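Local coordinates for protein polyhedrin (Uranotaenia sapphirina cypovirus, PDB 4ZQX) that forms the crystalline matrix of cypovirus polyhedra, the occlusion bodies that embed virus particles, and binds ATP in this crystal, at residues F49-L60 with V172-R180; I98-G108 with C159-R170. One frame throughout, in Å; residues are numbered along the deposited sequence.

Contact 1 of 2, residues F49-L60 with V172-R180; sequences FVIKGVIKSSEL and VSIAVIVPR
I51 and V178 stand side by side and point the same way, with I51 CB 3.7 Å from V178 CB; the pair belongs to two strands, 50-55 and 173-179, that run antiparallel at 172°. I51 CG1 lies anti to its carbonyl carbon (chi1 -53°), which lets CG1 and CD1 both pass V178 CB. I55 and I174 repeat this parallel placement, meeting through their CD1 atoms at 4.1 Å. L60, from the short turn after the strand, comes in differently: it crosses I174 at about a right angle and sets its CD1 3.6 Å from I174 CD1, while the same methyl also reaches V172 CG2. On the other face V50 CG1 rests 3.9 Å from I177 CG2. Between I51 and I55, G53 pairs with V176 through two backbone bonds, G53 N to V176 O and V176 N to G53 O, each 2.9 Å long. Strands 27-34 and 40-47 cover the face bearing I51, I55 and V176. K52, on the face with V50, bonds L201 O of the second subunit through NZ; K56, past the strand, forms salt bridges with E72 and with E206 of the second subunit. Backbone bonds thus supply the polarity and aliphatic side chains the packing: one face is hydrophobic core, the other partly a subunit interface.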
loop_
_atom_site.group_PDB
_atom_site.type_symbol
_atom_site.label_atom_id
_atom_site.label_comp_id
_atom_site.label_asym_id
_atom_site.label_seq_id
_atom_site.Cartn_x
_atom_site.Cartn_y
_atom_site.Cartn_z
ATOM N N PHE A 49 -9.891 -9.163 9.759
ATOM C CA PHE A 49 -9.302 -8.952 11.088
ATOM C C PHE A 49 -9.153 -7.477 11.471
ATOM O O PHE A 49 -9.542 -7.065 12.564
ATOM C CB PHE A 49 -7.954 -9.673 11.136
ATOM C CG PHE A 49 -8.050 -11.115 10.735
ATOM C CD1 PHE A 49 -8.726 -12.011 11.539
ATOM C CD2 PHE A 49 -7.504 -11.568 9.540
ATOM C CE1 PHE A 49 -8.841 -13.342 11.178
ATOM C CE2 PHE A 49 -7.609 -12.900 9.179
ATOM C CZ PHE A 49 -8.281 -13.782 9.998
ATOM N N VAL A 50 -8.587 -6.686 10.575
ATOM C CA VAL A 50 -8.523 -5.237 10.749
ATOM C C VAL A 50 -8.630 -4.568 9.397
ATOM O O VAL A 50 -7.767 -4.775 8.541
ATOM C CB VAL A 50 -7.181 -4.761 11.386
ATOM C CG1 VAL A 50 -7.318 -3.314 11.782
ATOM C CG2 VAL A 50 -6.792 -5.603 12.566
ATOM N N ILE A 51 -9.688 -3.784 9.177
ATOM C CA ILE A 51 -9.749 -2.959 7.964
ATOM C C ILE A 51 -8.909 -1.724 8.231
ATOM O O ILE A 51 -9.059 -1.093 9.278
ATOM C CB ILE A 51 -11.165 -2.478 7.587
ATOM C CG1 ILE A 51 -12.152 -3.643 7.507
ATOM C CG2 ILE A 51 -11.106 -1.696 6.251
ATOM C CD1 ILE A 51 -13.578 -3.203 7.198
ATOM N N LYS A 52 -8.030 -1.384 7.291
ATOM C CA LYS A 52 -7.250 -0.154 7.363
ATOM C C LYS A 52 -7.580 0.705 6.145
ATOM O O LYS A 52 -7.072 0.472 5.057
ATOM C CB LYS A 52 -5.763 -0.485 7.432
ATOM C CG LYS A 52 -5.424 -1.236 8.701
ATOM C CD LYS A 52 -3.995 -1.657 8.788
ATOM C CE LYS A 52 -3.788 -2.444 10.088
ATOM N NZ LYS A 52 -2.386 -2.780 10.399
ATOM N N GLY A 53 -8.491 1.657 6.333
ATOM C CA GLY A 53 -8.954 2.525 5.267
ATOM C C GLY A 53 -8.181 3.825 5.323
ATOM O O GLY A 53 -8.456 4.678 6.159
ATOM N N VAL A 54 -7.179 3.951 4.459
ATOM C CA VAL A 54 -6.237 5.067 4.515
ATOM C C VAL A 54 -6.303 5.791 3.197
ATOM O O VAL A 54 -6.011 5.199 2.156
ATOM C CB VAL A 54 -4.788 4.565 4.748
ATOM C CG1 VAL A 54 -3.804 5.743 4.773
ATOM C CG2 VAL A 54 -4.725 3.737 6.035
ATOM N N ILE A 55 -6.694 7.068 3.250
ATOM C CA ILE A 55 -6.898 7.875 2.056
ATOM C C ILE A 55 -6.132 9.192 2.168
ATOM O O ILE A 55 -6.302 9.944 3.129
ATOM C CB ILE A 55 -8.401 8.175 1.828
ATOM C CG1 ILE A 55 -9.207 6.870 1.782
ATOM C CG2 ILE A 55 -8.593 8.959 0.526
ATOM C CD1 ILE A 55 -10.714 7.047 1.633
ATOM N N LYS A 56 -5.294 9.461 1.169
ATOM C CA LYS A 56 -4.547 10.706 1.087
ATOM C C LYS A 56 -5.474 11.859 0.722
ATOM O O LYS A 56 -6.513 11.674 0.078
ATOM C CB LYS A 56 -3.466 10.581 0.011
ATOM C CG LYS A 56 -2.436 9.500 0.317
ATOM C CD LYS A 56 -1.566 9.129 -0.877
ATOM C CE LYS A 56 -0.666 10.253 -1.319
ATOM N NZ LYS A 56 0.276 9.814 -2.393
ATOM N N SER A 57 -5.090 13.065 1.095
ATOM C CA SER A 57 -5.904 14.220 0.744
ATOM C C SER A 57 -6.046 14.382 -0.782
ATOM O O SER A 57 -7.084 14.820 -1.269
ATOM C CB SER A 57 -5.305 15.476 1.363
ATOM O OG SER A 57 -3.994 15.682 0.882
ATOM N N SER A 58 -5.011 14.025 -1.537
ATOM C CA SER A 58 -5.068 14.121 -3.008
ATOM C C SER A 58 -6.086 13.145 -3.631
ATOM O O SER A 58 -6.656 13.415 -4.689
ATOM C CB SER A 58 -3.674 13.907 -3.636
ATOM O OG SER A 58 -3.170 12.608 -3.378
ATOM N N GLU A 59 -6.320 12.025 -2.963
ATOM C CA GLU A 59 -7.254 11.022 -3.445
ATOM C C GLU A 59 -8.697 11.425 -3.162
ATOM O O GLU A 59 -9.620 10.942 -3.810
ATOM C CB GLU A 59 -6.949 9.656 -2.792
ATOM C CG GLU A 59 -5.661 9.015 -3.291
ATOM C CD GLU A 59 -5.204 7.815 -2.454
ATOM O OE1 GLU A 59 -5.395 7.806 -1.222
ATOM O OE2 GLU A 59 -4.631 6.881 -3.046
ATOM N N LEU A 60 -8.885 12.308 -2.183
ATOM C CA LEU A 60 -10.224 12.703 -1.753
ATOM C C LEU A 60 -10.767 13.884 -2.528
ATOM O O LEU A 60 -11.934 14.232 -2.379
ATOM C CB LEU A 60 -10.227 13.070 -0.264
ATOM C CG LEU A 60 -10.709 12.055 0.766
ATOM C CD1 LEU A 60 -10.751 12.725 2.135
ATOM C CD2 LEU A 60 -12.062 11.461 0.406
ATOM N N VAL A 172 -8.922 17.309 3.684
ATOM C CA VAL A 172 -8.584 16.426 4.792
ATOM C C VAL A 172 -8.025 15.119 4.239
ATOM O O VAL A 172 -8.151 14.845 3.042
ATOM C CB VAL A 172 -9.832 16.128 5.655
ATOM C CG1 VAL A 172 -10.377 17.416 6.230
ATOM C CG2 VAL A 172 -10.887 15.406 4.833
ATOM N N SER A 173 -7.403 14.333 5.121
ATOM C CA SER A 173 -7.023 12.947 4.833
ATOM C C SER A 173 -7.738 12.055 5.846
ATOM O O SER A 173 -8.284 12.554 6.832
ATOM C CB SER A 173 -5.512 12.763 4.912
ATOM O OG SER A 173 -5.012 13.152 6.181
ATOM N N ILE A 174 -7.765 10.749 5.597
ATOM C CA ILE A 174 -8.592 9.845 6.390
ATOM C C ILE A 174 -7.830 8.622 6.849
ATOM O O ILE A 174 -7.096 8.003 6.070
ATOM C CB ILE A 174 -9.808 9.337 5.570
ATOM C CG1 ILE A 174 -10.701 10.499 5.138
ATOM C CG2 ILE A 174 -10.614 8.343 6.380
ATOM C CD1 ILE A 174 -11.854 10.060 4.230
ATOM N N ALA A 175 -8.016 8.267 8.114
ATOM C CA ALA A 175 -7.541 6.984 8.631
ATOM C C ALA A 175 -8.654 6.302 9.411
ATOM O O ALA A 175 -9.096 6.807 10.439
ATOM C CB ALA A 175 -6.334 7.175 9.516
ATOM N N VAL A 176 -9.092 5.162 8.898
ATOM C CA VAL A 176 -10.145 4.370 9.511
ATOM C C VAL A 176 -9.539 3.031 9.897
ATOM O O VAL A 176 -8.908 2.369 9.069
ATOM C CB VAL A 176 -11.315 4.144 8.528
ATOM C CG1 VAL A 176 -12.437 3.333 9.179
ATOM C CG2 VAL A 176 -11.850 5.453 8.074
ATOM N N ILE A 177 -9.706 2.655 11.159
ATOM C CA ILE A 177 -9.240 1.373 11.655
ATOM C C ILE A 177 -10.447 0.619 12.186
ATOM O O ILE A 177 -11.110 1.115 13.090
ATOM C CB ILE A 177 -8.222 1.565 12.794
ATOM C CG1 ILE A 177 -7.029 2.375 12.289
ATOM C CG2 ILE A 177 -7.725 0.204 13.312
ATOM C CD1 ILE A 177 -6.071 2.828 13.365
ATOM N N VAL A 178 -10.727 -0.559 11.631
ATOM C CA VAL A 178 -11.931 -1.323 11.967
ATOM C C VAL A 178 -11.558 -2.721 12.435
ATOM O O VAL A 178 -11.318 -3.606 11.607
ATOM C CB VAL A 178 -12.862 -1.474 10.763
ATOM C CG1 VAL A 178 -14.151 -2.155 11.178
ATOM C CG2 VAL A 178 -13.154 -0.130 10.156
ATOM N N PRO A 179 -11.505 -2.940 13.763
ATOM C CA PRO A 179 -11.110 -4.258 14.282
ATOM C C PRO A 179 -12.284 -5.225 14.373
ATOM O O PRO A 179 -13.436 -4.801 14.543
ATOM C CB PRO A 179 -10.581 -3.944 15.696
ATOM C CG PRO A 179 -10.810 -2.516 15.929
ATOM C CD PRO A 179 -11.704 -1.984 14.860
ATOM N N ARG A 180 -11.978 -6.510 14.240
ATOM C CA ARG A 180 -12.964 -7.561 14.389
ATOM C C ARG A 180 -13.495 -7.706 15.832
ATOM O O ARG A 180 -12.737 -7.629 16.795
ATOM C CB ARG A 180 -12.347 -8.891 13.957
ATOM C CG ARG A 180 -13.384 -9.996 13.851
ATOM C CD ARG A 180 -12.808 -11.309 13.342
ATOM N NE ARG A 180 -13.890 -12.227 12.985
ATOM C CZ ARG A 180 -14.517 -12.250 11.799
ATOM N NH1 ARG A 180 -14.182 -11.428 10.794
ATOM N NH2 ARG A 180 -15.493 -13.115 11.613
#

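Contact 2 of 2, residues I98-G108 with C159-R170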
loop_
_atom_site.group_PDB
_atom_site.type_symbol
_atom_site.label_atom_id
_atom_site.label_comp_id
_atom_site.label_asym_id
_atom_site.label_seq_id
_atom_site.Cartn_x
_atom_site.Cartn_y
_atom_site.Cartn_z
ATOM N N ILE A 98 -13.571 19.918 -3.161
ATOM C CA ILE A 98 -13.447 19.388 -1.807
ATOM C C ILE A 98 -14.808 18.781 -1.457
ATOM O O ILE A 98 -15.839 19.358 -1.803
ATOM C CB ILE A 98 -13.036 20.512 -0.822
ATOM C CG1 ILE A 98 -11.648 21.049 -1.194
ATOM C CG2 ILE A 98 -13.003 20.025 0.611
ATOM C CD1 ILE A 98 -11.277 22.311 -0.481
ATOM N N PRO A 99 -14.826 17.617 -0.791
ATOM C CA PRO A 99 -16.135 17.055 -0.435
ATOM C C PRO A 99 -16.917 17.974 0.499
ATOM O O PRO A 99 -16.311 18.635 1.352
ATOM C CB PRO A 99 -15.783 15.763 0.315
ATOM C CG PRO A 99 -14.348 15.454 -0.066
ATOM C CD PRO A 99 -13.704 16.751 -0.362
ATOM N N LYS A 100 -18.235 18.010 0.328
ATOM C CA LYS A 100 -19.126 18.661 1.272
ATOM C C LYS A 100 -19.399 17.758 2.452
ATOM O O LYS A 100 -19.555 18.227 3.574
ATOM C CB LYS A 100 -20.479 18.932 0.629
ATOM C CG LYS A 100 -20.546 20.123 -0.273
ATOM C CD LYS A 100 -22.009 20.484 -0.518
ATOM C CE LYS A 100 -22.556 21.436 0.558
ATOM N NZ LYS A 100 -21.889 22.788 0.546
ATOM N N LYS A 101 -19.496 16.461 2.172
ATOM C CA LYS A 101 -19.942 15.477 3.143
ATOM C C LYS A 101 -19.183 14.171 2.935
ATOM O O LYS A 101 -18.887 13.799 1.800
ATOM C CB LYS A 101 -21.439 15.230 2.943
ATOM C CG LYS A 101 -22.005 14.096 3.781
ATOM C CD LYS A 101 -23.548 14.066 3.776
ATOM C CE LYS A 101 -24.107 13.573 2.451
ATOM N NZ LYS A 101 -25.590 13.333 2.508
ATOM N N LEU A 102 -18.887 13.479 4.035
ATOM C CA LEU A 102 -18.356 12.118 3.986
ATOM C C LEU A 102 -19.289 11.185 4.728
ATOM O O LEU A 102 -19.798 11.538 5.797
ATOM C CB LEU A 102 -16.978 12.040 4.623
ATOM C CG LEU A 102 -15.865 12.861 3.991
ATOM C CD1 LEU A 102 -14.613 12.827 4.850
ATOM C CD2 LEU A 102 -15.574 12.330 2.621
ATOM N N SER A 103 -19.524 10.014 4.137
ATOM C CA SER A 103 -20.340 8.963 4.716
ATOM C C SER A 103 -19.494 7.712 4.827
ATOM O O SER A 103 -18.837 7.329 3.865
ATOM C CB SER A 103 -21.525 8.665 3.800
ATOM O OG SER A 103 -22.284 9.827 3.575
ATOM N N PHE A 104 -19.547 7.071 5.990
ATOM C CA PHE A 104 -18.778 5.871 6.277
ATOM C C PHE A 104 -19.753 4.738 6.551
ATOM O O PHE A 104 -20.480 4.787 7.531
ATOM C CB PHE A 104 -17.886 6.076 7.512
ATOM C CG PHE A 104 -16.846 7.139 7.339
ATOM C CD1 PHE A 104 -17.163 8.473 7.509
ATOM C CD2 PHE A 104 -15.551 6.804 6.998
ATOM C CE1 PHE A 104 -16.210 9.444 7.337
ATOM C CE2 PHE A 104 -14.605 7.772 6.827
ATOM C CZ PHE A 104 -14.938 9.097 6.995
ATOM N N TYR A 105 -19.753 3.725 5.688
ATOM C CA TYR A 105 -20.648 2.579 5.811
ATOM C C TYR A 105 -19.853 1.345 6.223
ATOM O O TYR A 105 -18.932 0.955 5.522
ATOM C CB TYR A 105 -21.361 2.345 4.478
ATOM C CG TYR A 105 -22.350 3.443 4.170
ATOM C CD1 TYR A 105 -23.583 3.476 4.806
ATOM C CD2 TYR A 105 -22.047 4.463 3.276
ATOM C CE1 TYR A 105 -24.493 4.485 4.562
ATOM C CE2 TYR A 105 -22.965 5.463 3.005
ATOM C CZ TYR A 105 -24.187 5.472 3.664
ATOM O OH TYR A 105 -25.137 6.457 3.443
ATOM N N LEU A 106 -20.198 0.764 7.374
ATOM C CA LEU A 106 -19.493 -0.403 7.909
ATOM C C LEU A 106 -20.448 -1.581 8.011
ATOM O O LEU A 106 -21.557 -1.430 8.534
ATOM C CB LEU A 106 -18.927 -0.107 9.311
ATOM C CG LEU A 106 -17.703 0.806 9.443
ATOM C CD1 LEU A 106 -18.029 2.244 9.075
ATOM C CD2 LEU A 106 -17.149 0.741 10.861
ATOM N N ARG A 107 -20.033 -2.749 7.526
ATOM C CA ARG A 107 -20.922 -3.902 7.557
ATOM C C ARG A 107 -20.142 -5.151 7.905
ATOM O O ARG A 107 -19.158 -5.468 7.253
ATOM C CB ARG A 107 -21.627 -4.100 6.199
ATOM C CG ARG A 107 -22.805 -5.078 6.249
ATOM C CD ARG A 107 -23.246 -5.549 4.847
ATOM N NE ARG A 107 -24.543 -6.224 4.895
ATOM C CZ ARG A 107 -24.723 -7.511 5.180
ATOM N NH1 ARG A 107 -23.684 -8.296 5.422
ATOM N NH2 ARG A 107 -25.949 -8.016 5.213
ATOM N N GLY A 108 -20.608 -5.869 8.914
ATOM C CA GLY A 108 -19.984 -7.116 9.294
ATOM C C GLY A 108 -19.761 -7.270 10.774
ATOM O O GLY A 108 -20.415 -6.612 11.595
ATOM N N CYS A 159 -26.087 -6.078 11.118
ATOM C CA CYS A 159 -24.665 -5.759 11.141
ATOM C C CYS A 159 -24.195 -4.594 10.290
ATOM O O CYS A 159 -23.031 -4.578 9.889
ATOM C CB CYS A 159 -23.878 -7.023 10.757
ATOM S SG CYS A 159 -24.047 -7.574 9.033
ATOM N N GLU A 160 -25.049 -3.600 10.041
ATOM C CA GLU A 160 -24.579 -2.391 9.349
ATOM C C GLU A 160 -24.828 -1.141 10.197
ATOM O O GLU A 160 -25.917 -0.968 10.770
ATOM C CB GLU A 160 -25.227 -2.208 7.974
ATOM C CG GLU A 160 -24.641 -0.987 7.240
ATOM C CD GLU A 160 -25.306 -0.666 5.916
ATOM O OE1 GLU A 160 -25.799 -1.583 5.249
ATOM O OE2 GLU A 160 -25.327 0.526 5.544
ATOM N N LYS A 161 -23.809 -0.285 10.257
ATOM C CA LYS A 161 -23.930 1.040 10.845
ATOM C C LYS A 161 -23.175 2.040 9.992
ATOM O O LYS A 161 -22.303 1.662 9.208
ATOM C CB LYS A 161 -23.348 1.074 12.265
ATOM C CG LYS A 161 -23.949 0.054 13.212
ATOM C CD LYS A 161 -23.439 0.278 14.639
ATOM C CE LYS A 161 -23.725 -0.901 15.545
ATOM N NZ LYS A 161 -25.180 -1.149 15.739
ATOM N N ALA A 162 -23.484 3.317 10.182
ATOM C CA ALA A 162 -22.846 4.370 9.422
ATOM C C ALA A 162 -22.460 5.548 10.304
ATOM O O ALA A 162 -22.941 5.689 11.429
ATOM C CB ALA A 162 -23.765 4.839 8.314
ATOM N N TRP A 163 -21.574 6.386 9.780
ATOM C CA TRP A 163 -21.209 7.644 10.434
ATOM C C TRP A 163 -21.099 8.745 9.374
ATOM O O TRP A 163 -20.651 8.486 8.258
ATOM C CB TRP A 163 -19.911 7.492 11.246
ATOM C CG TRP A 163 -19.604 8.705 12.085
ATOM C CD1 TRP A 163 -20.264 9.106 13.209
ATOM C CD2 TRP A 163 -18.575 9.683 11.858
ATOM N NE1 TRP A 163 -19.714 10.269 13.697
ATOM C CE2 TRP A 163 -18.671 10.639 12.894
ATOM C CE3 TRP A 163 -17.565 9.830 10.895
ATOM C CZ2 TRP A 163 -17.824 11.742 12.978
ATOM C CZ3 TRP A 163 -16.714 10.922 10.980
ATOM C CH2 TRP A 163 -16.842 11.859 12.026
ATOM N N TYR A 164 -21.521 9.964 9.718
ATOM C CA TYR A 164 -21.570 11.070 8.760
ATOM C C TYR A 164 -20.859 12.277 9.298
ATOM O O TYR A 164 -20.895 12.527 10.489
ATOM C CB TYR A 164 -23.019 11.465 8.458
ATOM C CG TYR A 164 -23.823 10.324 7.920
ATOM C CD1 TYR A 164 -23.828 10.028 6.566
ATOM C CD2 TYR A 164 -24.543 9.504 8.773
ATOM C CE1 TYR A 164 -24.545 8.964 6.077
ATOM C CE2 TYR A 164 -25.255 8.435 8.293
ATOM C CZ TYR A 164 -25.249 8.164 6.941
ATOM O OH TYR A 164 -25.956 7.077 6.450
ATOM N N VAL A 165 -20.209 13.025 8.415
ATOM C CA VAL A 165 -19.569 14.269 8.809
ATOM C C VAL A 165 -19.615 15.270 7.662
ATOM O O VAL A 165 -19.433 14.929 6.507
ATOM C CB VAL A 165 -18.095 14.057 9.302
ATOM C CG1 VAL A 165 -17.185 13.567 8.182
ATOM C CG2 VAL A 165 -17.538 15.347 9.891
ATOM N N GLU A 166 -19.894 16.514 8.018
ATOM C CA GLU A 166 -19.883 17.633 7.093
ATOM C C GLU A 166 -18.526 18.313 7.198
ATOM O O GLU A 166 -18.049 18.597 8.298
ATOM C CB GLU A 166 -21.002 18.610 7.486
ATOM C CG GLU A 166 -21.234 19.725 6.529
ATOM C CD GLU A 166 -22.402 20.617 6.947
ATOM O OE1 GLU A 166 -23.000 20.410 8.027
ATOM O OE2 GLU A 166 -22.726 21.534 6.179
ATOM N N LEU A 167 -17.899 18.559 6.058
ATOM C CA LEU A 167 -16.610 19.229 6.015
ATOM C C LEU A 167 -16.802 20.730 5.934
ATOM O O LEU A 167 -17.906 21.205 5.676
ATOM C CB LEU A 167 -15.783 18.729 4.825
ATOM C CG LEU A 167 -15.400 17.248 4.896
ATOM C CD1 LEU A 167 -14.377 16.936 3.805
ATOM C CD2 LEU A 167 -14.846 16.843 6.268
ATOM N N ASP A 168 -15.719 21.469 6.148
ATOM C CA ASP A 168 -15.782 22.926 6.269
ATOM C C ASP A 168 -14.903 23.635 5.245
ATOM O O ASP A 168 -14.366 24.714 5.511
ATOM C CB ASP A 168 -15.402 23.358 7.688
ATOM C CG ASP A 168 -13.967 23.027 8.033
ATOM O OD1 ASP A 168 -13.302 22.315 7.250
ATOM O OD2 ASP A 168 -13.495 23.480 9.097
ATOM N N GLY A 169 -14.765 23.040 4.069
ATOM C CA GLY A 169 -14.116 23.724 2.956
ATOM C C GLY A 169 -12.607 23.624 2.942
ATOM O O GLY A 169 -11.941 24.387 2.248
ATOM N N ARG A 170 -12.072 22.675 3.703
ATOM C CA ARG A 170 -10.633 22.470 3.773
ATOM C C ARG A 170 -10.333 21.006 3.468
ATOM O O ARG A 170 -11.050 20.129 3.918
ATOM C CB ARG A 170 -10.127 22.873 5.163
ATOM C CG ARG A 170 -8.664 22.583 5.465
ATOM C CD ARG A 170 -8.342 22.979 6.906
ATOM N NE ARG A 170 -6.943 22.742 7.257
ATOM C CZ ARG A 170 -5.942 23.548 6.914
ATOM N NH1 ARG A 170 -6.187 24.640 6.204
ATOM N NH2 ARG A 170 -4.698 23.260 7.281
HETATM O O HOH W 1 -16.359 21.337 2.229
HETATM O O HOH W 2 -26.436 -4.227 4.296
#
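Y105 OH is gripped twice: it accepts a hydrogen bond from Y164 OH, 3.2 Å away, and is bonded as well to the backbone N of L230. It approaches the Y164 ring at the edge, in the ring plane, while Y164 OH lies obliquely to the Y105 ring. S103 OG, 3.4 Å from Y164 CD1, is near the same ring's plane. On the reverse face F104 and W163 lie side by side with F104 CD1 3.7 Å from W163 CE3, their planes inclined at 43°, so the pair is neither stacked nor T-shaped. At the far end R107 runs extended from CG to NE, CG being anti to the backbone N (chi1 -167°), and C159 SG sits over one guanidinium face, 3.7 Å from R107 NH1. A water lying in the guanidinium plane, its O 2.8 Å from R107 NE, links it to E160 OE1, which T228 N also bonds; R107 NH2 bonds S154 O. Among the backbone bonds, L106 N meets K161 O at 2.9 Å. On its other edge strand 101-107 meets strand 27-34, where K100 and K101 both face E34 in a classic beta bulge. Strands 101-107 and 160-166 are thus neighbours in an antiparallel sheet whose R107–C159 end borders the ATP pocket, where C159 touches the nucleotide.

How the contacts relate
Both contacts pair antiparallel strands, but in different sheets: contact 1 in a three-stranded one, contact 2 in a six-stranded one. Their facing sides pack together, V176 CG2 lying 3.8 Å from F104 CE2 and I174 CD1 4.0 Å from L102 CD1, with centres about 12 Å apart. Strands 160-166 and 173-179 follow each other in the chain, and both segments of contact 2 lie between those of contact 1, nested in the loop it closes. Contact 1 is the more buried (16 of 19 touching residues, against 12 of 22) and its side chains meet through aliphatic groups, away from the annotated sites. Contact 2 adds aromatic rings, a tyrosine pair and a water bridge between R107 and E160, and reaches the ATP pocket.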